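Local coordinates for protein chorismate synthase (Campylobacter jejuni, PDB 1SQ1) that catalyses, with reduced FMN, the anti-1,4-elimination of phosphate and a hydrogen from 5-enolpyruvylshikimate 3-phosphate to give chorismate, the branch point of aromatic amino acid biosynthesis, at residues A[237-246]-A[286-294]; A[226-237]-A[332-343]. All coordinates share one frame; numbering follows the deposited sequence.

Contact 1: A[237-246]-A[286-294]; sequences INAVKAVEIG and LILKTYFKP. With SO4 (sulfate ion), chain B.
Val240 lays CG2 over the centre of the Phe292 ring, 3.8 Å from the centroid, in a CH-pi contact on one face of an antiparallel strand pair, 240-245 against 286-292. This face, lined also by Val243, Ile245, Leu288 and Thr290, packs tightly beneath helix 226-235. With OG1 beside the backbone N (chi1 -55°), Thr290 has CG2 anti to that N, and this methyl lies across Val240, while Ile237 CG2 approaches Phe292 CE2 at 3.6 Å. On the other face Ala242 CB rests 3.8 Å from Tyr291 CD2. There Glu244 OE1 meets the Tyr291 hydroxyl in the plane of the ring; the bond is modelled too short for its length to be trusted. Ile249 N holds Glu244 OE2, and the Lys289 ammonium pairs with Glu165. Between the faces, Glu244 and Lys289 exchange two backbone hydrogen bonds.

The loose side is the type II turn just beyond Phe292, where Asn238 is exposed. It brings Ala239 against Lys293; all three are predicted to bind FMN. A sulfate, also bonded to Gly278 N of the second subunit, bridges them: Ala239 N donates to its O4 at 2.8 Å, and the extended Lys293 chain brings NZ to O3 in a weak bond of 3.0 Å.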
loop_
_atom_site.group_PDB
_atom_site.type_symbol
_atom_site.label_atom_id
_atom_site.label_comp_id
_atom_site.label_asym_id
_atom_site.label_seq_id
_atom_site.Cartn_x
_atom_site.Cartn_y
_atom_site.Cartn_z
ATOM N N ILE A 237 6.098 19.383 -2.250
ATOM C CA ILE A 237 6.282 20.529 -1.382
ATOM C C ILE A 237 5.533 21.735 -1.932
ATOM O O ILE A 237 5.459 21.929 -3.147
ATOM C CB ILE A 237 7.768 20.898 -1.247
ATOM C CG1 ILE A 237 8.530 19.726 -0.631
ATOM C CG2 ILE A 237 7.904 22.180 -0.415
ATOM C CD1 ILE A 237 9.979 20.004 -0.285
ATOM N N ASN A 238 4.977 22.545 -1.039
ATOM C CA ASN A 238 4.255 23.734 -1.450
ATOM C C ASN A 238 5.131 24.658 -2.250
ATOM O O ASN A 238 6.301 24.838 -1.937
ATOM C CB ASN A 238 3.747 24.501 -0.243
ATOM C CG ASN A 238 2.333 24.138 0.108
ATOM O OD1 ASN A 238 1.438 24.986 0.057
ATOM N ND2 ASN A 238 2.111 22.867 0.454
ATOM N N ALA A 239 4.549 25.249 -3.281
ATOM C CA ALA A 239 5.258 26.196 -4.121
ATOM C C ALA A 239 6.248 25.601 -5.113
ATOM O O ALA A 239 6.770 26.322 -5.950
ATOM C CB ALA A 239 5.963 27.219 -3.235
ATOM N N VAL A 240 6.508 24.300 -5.042
ATOM C CA VAL A 240 7.470 23.708 -5.960
ATOM C C VAL A 240 6.895 23.464 -7.344
ATOM O O VAL A 240 5.826 22.871 -7.488
ATOM C CB VAL A 240 8.035 22.388 -5.410
ATOM C CG1 VAL A 240 8.908 21.726 -6.461
ATOM C CG2 VAL A 240 8.858 22.659 -4.152
ATOM N N LYS A 241 7.613 23.921 -8.365
ATOM C CA LYS A 241 7.153 23.748 -9.735
ATOM C C LYS A 241 8.166 23.041 -10.656
ATOM O O LYS A 241 7.891 22.799 -11.838
ATOM C CB LYS A 241 6.776 25.111 -10.318
ATOM C CG LYS A 241 5.743 25.882 -9.501
ATOM C CD LYS A 241 4.423 25.136 -9.358
ATOM C CE LYS A 241 3.764 24.834 -10.692
ATOM N NZ LYS A 241 2.487 24.120 -10.434
ATOM N N ALA A 242 9.339 22.719 -10.125
ATOM C CA ALA A 242 10.346 22.015 -10.909
ATOM C C ALA A 242 11.344 21.284 -10.017
ATOM O O ALA A 242 11.634 21.713 -8.897
ATOM C CB ALA A 242 11.073 22.982 -11.827
ATOM N N VAL A 243 11.862 20.176 -10.535
ATOM C CA VAL A 243 12.826 19.363 -9.817
ATOM C C VAL A 243 13.914 18.853 -10.738
ATOM O O VAL A 243 13.634 18.312 -11.818
ATOM C CB VAL A 243 12.167 18.160 -9.199
ATOM C CG1 VAL A 243 13.197 17.337 -8.477
ATOM C CG2 VAL A 243 11.073 18.604 -8.268
ATOM N N GLU A 244 15.160 19.021 -10.305
ATOM C CA GLU A 244 16.294 18.572 -11.102
ATOM C C GLU A 244 17.208 17.607 -10.374
ATOM O O GLU A 244 17.439 17.721 -9.171
ATOM C CB GLU A 244 17.145 19.754 -11.558
ATOM C CG GLU A 244 16.540 20.590 -12.655
ATOM C CD GLU A 244 17.517 21.613 -13.168
ATOM O OE1 GLU A 244 17.990 22.440 -12.361
ATOM O OE2 GLU A 244 17.815 21.586 -14.379
ATOM N N ILE A 245 17.745 16.658 -11.121
ATOM C CA ILE A 245 18.675 15.710 -10.547
ATOM C C ILE A 245 19.937 15.735 -11.381
ATOM O O ILE A 245 19.956 15.284 -12.529
ATOM C CB ILE A 245 18.090 14.288 -10.510
ATOM C CG1 ILE A 245 16.889 14.256 -9.554
ATOM C CG2 ILE A 245 19.157 13.303 -10.068
ATOM C CD1 ILE A 245 16.247 12.917 -9.415
ATOM N N GLY A 246 20.989 16.299 -10.803
ATOM C CA GLY A 246 22.248 16.376 -11.506
ATOM C C GLY A 246 22.174 17.376 -12.634
ATOM O O GLY A 246 21.584 18.441 -12.467
ATOM N N LEU A 286 24.519 13.295 -3.811
ATOM C CA LEU A 286 23.217 13.486 -4.427
ATOM C C LEU A 286 23.056 14.954 -4.790
ATOM O O LEU A 286 23.179 15.826 -3.930
ATOM C CB LEU A 286 22.115 13.042 -3.457
ATOM C CG LEU A 286 21.089 11.966 -3.854
ATOM C CD1 LEU A 286 21.705 10.845 -4.695
ATOM C CD2 LEU A 286 20.484 11.415 -2.584
ATOM N N ILE A 287 22.801 15.225 -6.069
ATOM C CA ILE A 287 22.615 16.595 -6.549
ATOM C C ILE A 287 21.158 16.812 -6.921
ATOM O O ILE A 287 20.734 16.471 -8.020
ATOM C CB ILE A 287 23.472 16.889 -7.798
ATOM C CG1 ILE A 287 24.916 16.433 -7.568
ATOM C CG2 ILE A 287 23.458 18.381 -8.095
ATOM C CD1 ILE A 287 25.575 17.119 -6.405
ATOM N N LEU A 288 20.402 17.393 -5.999
ATOM C CA LEU A 288 18.980 17.633 -6.202
ATOM C C LEU A 288 18.666 19.112 -6.174
ATOM O O LEU A 288 19.110 19.817 -5.281
ATOM C CB LEU A 288 18.172 16.954 -5.093
ATOM C CG LEU A 288 18.547 15.516 -4.787
ATOM C CD1 LEU A 288 17.602 14.951 -3.748
ATOM C CD2 LEU A 288 18.508 14.717 -6.069
ATOM N N LYS A 289 17.895 19.588 -7.138
ATOM C CA LYS A 289 17.547 20.995 -7.140
ATOM C C LYS A 289 16.039 21.163 -7.180
ATOM O O LYS A 289 15.372 20.590 -8.043
ATOM C CB LYS A 289 18.194 21.706 -8.327
ATOM C CG LYS A 289 19.684 21.476 -8.478
ATOM C CD LYS A 289 20.219 22.394 -9.544
ATOM C CE LYS A 289 21.617 22.013 -9.999
ATOM N NZ LYS A 289 21.610 20.719 -10.761
ATOM N N THR A 290 15.513 21.942 -6.233
ATOM C CA THR A 290 14.078 22.215 -6.120
ATOM C C THR A 290 13.788 23.704 -6.332
ATOM O O THR A 290 14.258 24.557 -5.570
ATOM C CB THR A 290 13.545 21.847 -4.734
ATOM O OG1 THR A 290 13.855 20.485 -4.457
ATOM C CG2 THR A 290 12.048 22.022 -4.681
ATOM N N TYR A 291 12.988 24.008 -7.347
ATOM C CA TYR A 291 12.634 25.383 -7.662
ATOM C C TYR A 291 11.278 25.810 -7.133
ATOM O O TYR A 291 10.243 25.276 -7.518
ATOM C CB TYR A 291 12.682 25.568 -9.167
ATOM C CG TYR A 291 14.042 25.258 -9.713
ATOM C CD1 TYR A 291 15.060 26.203 -9.675
ATOM C CD2 TYR A 291 14.333 23.995 -10.204
ATOM C CE1 TYR A 291 16.338 25.893 -10.113
ATOM C CE2 TYR A 291 15.607 23.675 -10.642
ATOM C CZ TYR A 291 16.601 24.626 -10.591
ATOM O OH TYR A 291 17.865 24.296 -10.997
ATOM N N PHE A 292 11.300 26.799 -6.258
ATOM C CA PHE A 292 10.090 27.318 -5.665
ATOM C C PHE A 292 9.551 28.548 -6.396
ATOM O O PHE A 292 10.309 29.435 -6.811
ATOM C CB PHE A 292 10.341 27.685 -4.208
ATOM C CG PHE A 292 10.536 26.502 -3.302
ATOM C CD1 PHE A 292 11.701 25.742 -3.359
ATOM C CD2 PHE A 292 9.575 26.187 -2.349
ATOM C CE1 PHE A 292 11.903 24.688 -2.491
ATOM C CE2 PHE A 292 9.768 25.133 -1.474
ATOM C CZ PHE A 292 10.937 24.383 -1.539
ATOM N N LYS A 293 8.231 28.602 -6.542
ATOM C CA LYS A 293 7.594 29.734 -7.199
ATOM C C LYS A 293 7.319 30.775 -6.129
ATOM O O LYS A 293 7.420 30.486 -4.932
ATOM C CB LYS A 293 6.274 29.308 -7.840
ATOM C CG LYS A 293 5.120 29.122 -6.857
ATOM C CD LYS A 293 3.826 28.693 -7.559
ATOM C CE LYS A 293 2.667 28.606 -6.570
ATOM N NZ LYS A 293 1.368 28.436 -7.267
ATOM N N PRO A 294 6.988 32.007 -6.539
ATOM C CA PRO A 294 6.708 33.031 -5.534
ATOM C C PRO A 294 5.414 32.718 -4.790
ATOM O O PRO A 294 4.425 32.270 -5.378
ATOM C CB PRO A 294 6.626 34.315 -6.356
ATOM C CG PRO A 294 6.213 33.830 -7.710
ATOM C CD PRO A 294 7.045 32.599 -7.884
HETATM S S SO4 B . 1.593 24.637 -5.324
HETATM O O1 SO4 B . 1.036 25.335 -4.144
HETATM O O2 SO4 B . 0.592 23.693 -5.889
HETATM O O3 SO4 B . 1.960 25.619 -6.364
HETATM O O4 SO4 B . 2.790 23.873 -4.918
#

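Contact 2: A[226-237]-A[332-343]; sequences LDSKLAHALMGI and ASAMVRLVLADC
Val339 is the main bump: its branched side chain drops as a knob into the hole formed by Leu226, Lys229, Leu230 and Ala233, where helix 226-235 crosses the 332-343 part of helix 325-346 in a roughly antiparallel sense (148°, axes 9.1 Å apart). The two methyls divide the hollow. CG1 of Val339 presses on Lys229 CB at 3.4 Å, and CG2 of Val339 lies over Ala233 CB at 3.8 Å. The small Ala233 also leaves a shallow seat for the selenomethionine Met335, whose chain folds back at CG and SE (chi2 -48°, chi3 -66°) to bring CE within 3.5 Å of Ala233 CB. Along one flank, Leu230 pushes CD2 against both methyls of Val336, and Leu234 CD2 continues the row, touching Val336 CG2 and Ala332 CB. Past the end of the first helix, Ile237 and Met335 slide past each other in opposite directions, and Ile237 CD1 lies 3.5 Å from Ala332 CA. At the other end, Leu226 CD1 touches both Leu340 CD2 and Cys343 SG.

Beyond this apolar seam, Lys229 runs past Cys343 and places NZ 3.0 Å from Asp342 OD1, well above the carboxylate plane. The same carboxylate accepts backbone N-H groups of Thr6, Arg7 and Leu8, so this buried salt bridge shares its acidic partner with the N-terminal segment, a setting that probably favours the ionised aspartate.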
loop_
_atom_site.group_PDB
_atom_site.type_symbol
_atom_site.label_atom_id
_atom_site.label_comp_id
_atom_site.label_asym_id
_atom_site.label_seq_id
_atom_site.Cartn_x
_atom_site.Cartn_y
_atom_site.Cartn_z
ATOM N N LEU A 226 14.812 5.707 -6.495
ATOM C CA LEU A 226 15.208 6.799 -5.639
ATOM C C LEU A 226 14.913 8.169 -6.252
ATOM O O LEU A 226 14.524 9.096 -5.541
ATOM C CB LEU A 226 16.686 6.685 -5.280
ATOM C CG LEU A 226 17.086 7.823 -4.339
ATOM C CD1 LEU A 226 16.300 7.709 -3.042
ATOM C CD2 LEU A 226 18.569 7.791 -4.088
ATOM N N ASP A 227 15.095 8.326 -7.559
ATOM C CA ASP A 227 14.791 9.632 -8.151
ATOM C C ASP A 227 13.272 9.864 -8.134
ATOM O O ASP A 227 12.815 10.956 -7.782
ATOM C CB ASP A 227 15.375 9.758 -9.569
ATOM C CG ASP A 227 15.163 8.524 -10.396
ATOM O OD1 ASP A 227 15.690 8.458 -11.525
ATOM O OD2 ASP A 227 14.471 7.612 -9.910
ATOM N N SER A 228 12.491 8.841 -8.490
ATOM C CA SER A 228 11.027 8.953 -8.459
ATOM C C SER A 228 10.582 9.447 -7.085
ATOM O O SER A 228 9.954 10.493 -6.967
ATOM C CB SER A 228 10.353 7.600 -8.710
ATOM O OG SER A 228 10.411 7.216 -10.070
ATOM N N LYS A 229 10.901 8.679 -6.050
ATOM C CA LYS A 229 10.527 9.038 -4.696
ATOM C C LYS A 229 10.960 10.445 -4.378
ATOM O O LYS A 229 10.225 11.198 -3.766
ATOM C CB LYS A 229 11.179 8.092 -3.692
ATOM C CG LYS A 229 10.627 6.691 -3.655
ATOM C CD LYS A 229 11.529 5.793 -2.830
ATOM C CE LYS A 229 10.724 4.748 -2.094
ATOM N NZ LYS A 229 10.024 5.342 -0.912
ATOM N N LEU A 230 12.166 10.803 -4.781
ATOM C CA LEU A 230 12.658 12.132 -4.477
ATOM C C LEU A 230 11.827 13.185 -5.167
ATOM O O LEU A 230 11.466 14.191 -4.559
ATOM C CB LEU A 230 14.110 12.263 -4.901
ATOM C CG LEU A 230 15.076 11.518 -3.989
ATOM C CD1 LEU A 230 16.429 11.423 -4.679
ATOM C CD2 LEU A 230 15.176 12.240 -2.640
ATOM N N ALA A 231 11.527 12.940 -6.438
ATOM C CA ALA A 231 10.741 13.859 -7.245
ATOM C C ALA A 231 9.351 14.044 -6.671
ATOM O O ALA A 231 8.796 15.145 -6.687
ATOM C CB ALA A 231 10.640 13.336 -8.652
ATOM N N HIS A 232 8.800 12.948 -6.169
ATOM C CA HIS A 232 7.469 12.910 -5.586
ATOM C C HIS A 232 7.435 13.699 -4.276
ATOM O O HIS A 232 6.537 14.520 -4.059
ATOM C CB HIS A 232 7.090 11.446 -5.368
ATOM C CG HIS A 232 5.720 11.220 -4.813
ATOM N ND1 HIS A 232 5.313 11.748 -3.603
ATOM C CD2 HIS A 232 4.713 10.415 -5.224
ATOM C CE1 HIS A 232 4.120 11.262 -3.292
ATOM N NE2 HIS A 232 3.740 10.451 -4.258
ATOM N N ALA A 233 8.421 13.478 -3.415
ATOM C CA ALA A 233 8.464 14.193 -2.145
ATOM C C ALA A 233 8.784 15.689 -2.311
ATOM O O ALA A 233 8.259 16.506 -1.571
ATOM C CB ALA A 233 9.466 13.531 -1.207
ATOM N N LEU A 234 9.633 16.037 -3.280
ATOM C CA LEU A 234 10.002 17.427 -3.525
ATOM C C LEU A 234 8.903 18.217 -4.270
ATOM O O LEU A 234 8.509 19.302 -3.819
ATOM C CB LEU A 234 11.336 17.489 -4.282
ATOM C CG LEU A 234 12.561 17.015 -3.476
ATOM C CD1 LEU A 234 13.859 17.020 -4.319
ATOM C CD2 LEU A 234 12.730 17.927 -2.266
HETATM N N MSE A 235 8.407 17.693 -5.396
HETATM C CA MSE A 235 7.326 18.364 -6.152
HETATM C C MSE A 235 6.134 18.543 -5.222
HETATM O O MSE A 235 5.390 19.515 -5.332
HETATM C CB MSE A 235 6.865 17.520 -7.353
HETATM C CG MSE A 235 7.607 17.719 -8.677
HETATM SE SE MSE A 235 7.315 19.432 -9.525
HETATM C CE MSE A 235 5.607 19.820 -8.725
ATOM N N GLY A 236 5.946 17.583 -4.321
ATOM C CA GLY A 236 4.840 17.651 -3.383
ATOM C C GLY A 236 4.897 18.852 -2.448
ATOM O O GLY A 236 3.876 19.286 -1.908
ATOM N N ILE A 237 6.098 19.383 -2.250
ATOM C CA ILE A 237 6.282 20.529 -1.382
ATOM C C ILE A 237 5.533 21.735 -1.932
ATOM O O ILE A 237 5.459 21.929 -3.147
ATOM C CB ILE A 237 7.768 20.898 -1.247
ATOM C CG1 ILE A 237 8.530 19.726 -0.631
ATOM C CG2 ILE A 237 7.904 22.180 -0.415
ATOM C CD1 ILE A 237 9.979 20.004 -0.285
ATOM N N ALA A 332 12.650 20.822 2.097
ATOM C CA ALA A 332 13.210 19.985 1.045
ATOM C C ALA A 332 14.211 19.019 1.682
ATOM O O ALA A 332 14.389 17.896 1.207
ATOM C CB ALA A 332 13.894 20.838 0.005
ATOM N N SER A 333 14.857 19.448 2.764
ATOM C CA SER A 333 15.810 18.575 3.447
ATOM C C SER A 333 15.073 17.441 4.146
ATOM O O SER A 333 15.380 16.271 3.931
ATOM C CB SER A 333 16.639 19.349 4.477
ATOM O OG SER A 333 17.737 20.004 3.864
ATOM N N ALA A 334 14.095 17.798 4.978
ATOM C CA ALA A 334 13.308 16.813 5.712
ATOM C C ALA A 334 12.765 15.735 4.781
ATOM O O ALA A 334 12.912 14.548 5.053
ATOM C CB ALA A 334 12.163 17.502 6.443
HETATM N N MSE A 335 12.147 16.154 3.681
HETATM C CA MSE A 335 11.593 15.218 2.713
HETATM C C MSE A 335 12.640 14.281 2.122
HETATM O O MSE A 335 12.400 13.075 2.005
HETATM C CB MSE A 335 10.881 15.960 1.571
HETATM C CG MSE A 335 9.634 16.723 1.972
HETATM SE SE MSE A 335 8.388 15.708 3.060
HETATM C CE MSE A 335 7.822 14.349 1.791
ATOM N N VAL A 336 13.791 14.819 1.734
ATOM C CA VAL A 336 14.825 13.964 1.161
ATOM C C VAL A 336 15.335 13.025 2.242
ATOM O O VAL A 336 15.813 11.928 1.964
ATOM C CB VAL A 336 15.996 14.781 0.593
ATOM C CG1 VAL A 336 17.073 13.847 0.089
ATOM C CG2 VAL A 336 15.500 15.667 -0.544
ATOM N N ARG A 337 15.194 13.452 3.488
ATOM C CA ARG A 337 15.622 12.650 4.615
ATOM C C ARG A 337 14.700 11.442 4.688
ATOM O O ARG A 337 15.166 10.305 4.590
ATOM C CB ARG A 337 15.500 13.448 5.905
ATOM C CG ARG A 337 16.689 13.334 6.816
ATOM C CD ARG A 337 17.668 14.484 6.614
ATOM N NE ARG A 337 17.280 15.695 7.335
ATOM C CZ ARG A 337 18.158 16.621 7.723
ATOM N NH1 ARG A 337 19.457 16.453 7.461
ATOM N NH2 ARG A 337 17.754 17.716 8.357
ATOM N N LEU A 338 13.398 11.696 4.854
ATOM C CA LEU A 338 12.401 10.629 4.953
ATOM C C LEU A 338 12.569 9.582 3.857
ATOM O O LEU A 338 12.608 8.382 4.128
ATOM C CB LEU A 338 10.991 11.210 4.892
ATOM C CG LEU A 338 10.528 12.015 6.116
ATOM C CD1 LEU A 338 9.459 12.976 5.673
ATOM C CD2 LEU A 338 9.995 11.111 7.222
ATOM N N VAL A 339 12.674 10.034 2.616
ATOM C CA VAL A 339 12.845 9.101 1.515
ATOM C C VAL A 339 14.072 8.207 1.732
ATOM O O VAL A 339 13.937 6.985 1.822
ATOM C CB VAL A 339 12.996 9.840 0.177
ATOM C CG1 VAL A 339 13.129 8.840 -0.955
ATOM C CG2 VAL A 339 11.796 10.739 -0.048
ATOM N N LEU A 340 15.266 8.804 1.822
ATOM C CA LEU A 340 16.490 8.013 2.015
ATOM C C LEU A 340 16.409 7.031 3.185
ATOM O O LEU A 340 16.819 5.876 3.053
ATOM C CB LEU A 340 17.709 8.918 2.198
ATOM C CG LEU A 340 18.246 9.533 0.901
ATOM C CD1 LEU A 340 19.416 10.426 1.217
ATOM C CD2 LEU A 340 18.632 8.442 -0.087
ATOM N N ALA A 341 15.878 7.480 4.319
ATOM C CA ALA A 341 15.755 6.616 5.477
ATOM C C ALA A 341 14.730 5.549 5.176
ATOM O O ALA A 341 14.657 4.533 5.863
ATOM C CB ALA A 341 15.333 7.414 6.672
ATOM N N ASP A 342 13.914 5.790 4.152
ATOM C CA ASP A 342 12.899 4.816 3.762
ATOM C C ASP A 342 13.537 3.756 2.847
ATOM O O ASP A 342 13.350 2.568 3.070
ATOM C CB ASP A 342 11.713 5.527 3.078
ATOM C CG ASP A 342 10.559 4.578 2.722
ATOM O OD1 ASP A 342 9.629 5.040 2.023
ATOM O OD2 ASP A 342 10.569 3.391 3.123
ATOM N N CYS A 343 14.312 4.172 1.846
ATOM C CA CYS A 343 14.951 3.201 0.952
ATOM C C CYS A 343 15.952 2.358 1.720
ATOM O O CYS A 343 16.210 1.200 1.374
ATOM C CB CYS A 343 15.715 3.888 -0.175
ATOM S SG CYS A 343 14.781 5.079 -1.135
#

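In the fold
Contacts 1 and 2 form successive layers of one core: contact 1 pairs two strands of an antiparallel sheet, and contact 2 joins the two helices packed on it. Ile237 belongs to both. The layers meet directly, with Leu234 CD1 against Thr290 OG1 and Asp227 CB against Ile245 CD1. Both are largely buried, but contact 2 lies nearer the centre of the chain and is mainly apolar, with one salt bridge. Contact 1 relies on backbone hydrogen bonds and opens at one end into the predicted FMN site. Each borders the second subunit: strand 240-245 continues the sheet across the interface, and Ser228 OG bonds to His232 O of the second subunit, as His232 O does to Ser228 OG there.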